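Local coordinates for protein NDP-rhamnosyltransferase (Saccharopolyspora spinosa, PDB 3TSA) that belongs to the GT-B glycosyltransferases, built from two Rossmann-like domains, at residues S217-C222 / T286-I291. Residues are numbered along the deposited sequence; the frame is centred on the assembly and turned at random.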
loop_
_atom_site.group_PDB
_atom_site.type_symbol
_atom_site.label_atom_id
_atom_site.label_comp_id
_atom_site.label_asym_id
_atom_site.label_seq_id
_atom_site.Cartn_x
_atom_site.Cartn_y
_atom_site.Cartn_z
ATOM N N SER A 217 21.160 -27.095 1.427
ATOM C CA SER A 217 22.525 -27.488 1.014
ATOM C C SER A 217 22.771 -27.052 -0.447
ATOM O O SER A 217 23.920 -26.865 -0.873
ATOM C CB SER A 217 22.673 -28.993 1.247
ATOM O OG SER A 217 21.598 -29.677 0.707
ATOM N N ALA A 218 21.710 -26.878 -1.230
ATOM C CA ALA A 218 21.874 -26.604 -2.654
ATOM C C ALA A 218 22.301 -25.162 -2.865
ATOM O O ALA A 218 22.172 -24.349 -1.944
ATOM C CB ALA A 218 20.563 -26.849 -3.425
ATOM N N ARG A 219 22.764 -24.864 -4.067
ATOM C CA ARG A 219 23.171 -23.455 -4.427
ATOM C C ARG A 219 21.935 -22.811 -5.059
ATOM O O ARG A 219 21.555 -23.157 -6.222
ATOM C CB ARG A 219 24.281 -23.567 -5.491
ATOM C CG ARG A 219 25.369 -24.584 -5.121
ATOM C CD ARG A 219 25.964 -24.214 -3.668
ATOM N NE ARG A 219 26.695 -22.927 -3.660
ATOM C CZ ARG A 219 27.870 -22.684 -4.244
ATOM N NH1 ARG A 219 28.456 -21.482 -4.112
ATOM N NH2 ARG A 219 28.499 -23.636 -4.926
ATOM N N ARG A 220 21.269 -21.936 -4.313
ATOM C CA ARG A 220 19.967 -21.468 -4.762
ATOM C C ARG A 220 20.146 -20.273 -5.713
ATOM O O ARG A 220 20.789 -19.263 -5.366
ATOM C CB ARG A 220 19.126 -21.076 -3.540
ATOM C CG ARG A 220 17.727 -20.691 -3.903
ATOM C CD ARG A 220 16.791 -20.642 -2.634
ATOM N NE ARG A 220 16.481 -21.931 -2.047
ATOM C CZ ARG A 220 15.846 -22.066 -0.886
ATOM N NH1 ARG A 220 15.482 -20.981 -0.235
ATOM N NH2 ARG A 220 15.609 -23.246 -0.359
ATOM N N VAL A 221 19.616 -20.386 -6.926
ATOM C CA VAL A 221 19.718 -19.379 -7.956
ATOM C C VAL A 221 18.288 -18.980 -8.274
ATOM O O VAL A 221 17.464 -19.837 -8.634
ATOM C CB VAL A 221 20.360 -20.040 -9.203
ATOM C CG1 VAL A 221 20.285 -19.115 -10.484
ATOM C CG2 VAL A 221 21.822 -20.388 -8.885
ATOM N N CYS A 222 17.951 -17.677 -8.178
ATOM C CA CYS A 222 16.618 -17.246 -8.578
ATOM C C CYS A 222 16.639 -16.704 -10.027
ATOM O O CYS A 222 17.462 -15.819 -10.323
ATOM C CB CYS A 222 16.093 -16.172 -7.616
ATOM S SG CYS A 222 14.515 -15.387 -8.080
ATOM N N THR A 286 17.928 -15.837 0.747
ATOM C CA THR A 286 18.405 -17.204 0.762
ATOM C C THR A 286 18.988 -17.612 -0.593
ATOM O O THR A 286 19.258 -18.819 -0.803
ATOM C CB THR A 286 17.271 -18.217 0.994
ATOM O OG1 THR A 286 16.384 -18.214 -0.122
ATOM C CG2 THR A 286 16.475 -17.848 2.260
ATOM N N CYS A 287 19.171 -16.663 -1.497
ATOM C CA CYS A 287 19.695 -17.036 -2.875
ATOM C C CYS A 287 21.103 -16.546 -3.052
ATOM O O CYS A 287 21.469 -15.458 -2.481
ATOM C CB CYS A 287 18.852 -16.368 -3.933
ATOM S SG CYS A 287 17.148 -17.021 -3.993
ATOM N N GLU A 288 21.924 -17.276 -3.849
ATOM C CA GLU A 288 23.302 -16.795 -3.980
ATOM C C GLU A 288 23.497 -16.031 -5.320
ATOM O O GLU A 288 24.557 -15.464 -5.525
ATOM C CB GLU A 288 24.270 -18.010 -4.007
ATOM C CG GLU A 288 24.425 -18.615 -2.604
ATOM C CD GLU A 288 25.392 -19.773 -2.676
ATOM O OE1 GLU A 288 26.579 -19.520 -2.919
ATOM O OE2 GLU A 288 24.956 -20.911 -2.608
ATOM N N LEU A 289 22.476 -16.037 -6.172
ATOM C CA LEU A 289 22.595 -15.401 -7.497
ATOM C C LEU A 289 21.190 -15.092 -8.006
ATOM O O LEU A 289 20.282 -15.897 -7.690
ATOM C CB LEU A 289 23.354 -16.340 -8.468
ATOM C CG LEU A 289 23.490 -15.945 -9.947
ATOM C CD1 LEU A 289 24.347 -14.694 -10.093
ATOM C CD2 LEU A 289 24.029 -17.104 -10.811
ATOM N N VAL A 290 21.003 -13.968 -8.745
ATOM C CA VAL A 290 19.748 -13.683 -9.369
ATOM C C VAL A 290 20.015 -13.640 -10.881
ATOM O O VAL A 290 20.985 -12.968 -11.264
ATOM C CB VAL A 290 19.152 -12.313 -8.960
ATOM C CG1 VAL A 290 17.805 -12.068 -9.767
ATOM C CG2 VAL A 290 18.853 -12.419 -7.509
ATOM N N ILE A 291 19.250 -14.378 -11.680
ATOM C CA ILE A 291 19.436 -14.197 -13.171
ATOM C C ILE A 291 18.199 -13.386 -13.572
ATOM O O ILE A 291 17.051 -13.794 -13.307
ATOM C CB ILE A 291 19.391 -15.584 -13.950
ATOM C CG1 ILE A 291 20.595 -16.461 -13.575
ATOM C CG2 ILE A 291 19.416 -15.343 -15.477
ATOM C CD1 ILE A 291 20.489 -17.952 -13.912
HETATM O O HOH W 1 22.392 -21.505 -1.699
#
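Strands 219-222 and 289-291 run side by side in parallel, their short axes 32° apart, and Cys-222, paired with Val-290, bonds both of that residue's neighbours: its N donates to Leu-289 O (3.0 Å) while its O accepts from Ile-291 N (2.7 Å). Two residues earlier, Arg-220 O accepts from Glu-288 N at 2.7 Å, nearly along the C=O axis, and the buried Leu-289 N is left without a partner.

Arg-219, bent at chi2 and chi3, grips the extended Glu-288 side-on in a salt bridge: NE meets OE2 (2.9 Å) and NH1 meets OE1 (3.0 Å), both on syn lone pairs, with the guanidinium and carboxylate planes 28° apart. Leu-354 O also holds Arg-219 NH1, and a water links Glu-288 OE2 to Ala-218 O and Arg-220 N. Arg-220 NH1 donates to Thr-286 OG1 at 2.9 Å, OG1 also bonding Phe-283 O, and Arg-220 NE forms a salt bridge with Glu-252.

The side chains of Val-221 and Ile-291 cross obliquely, CG1 of the valine meeting CD1 of the isoleucine at 3.6 Å; helix 343-354 packs on Leu-289 and Ile-291. Cys-287 SG rests against Arg-220 CG and Cys-222 CB. Strands 219-224 and 289-292 are the central neighbours of a 3-2-1-4-5-6 parallel sheet, the Rossmann-like core of the C-terminal GT-B domain.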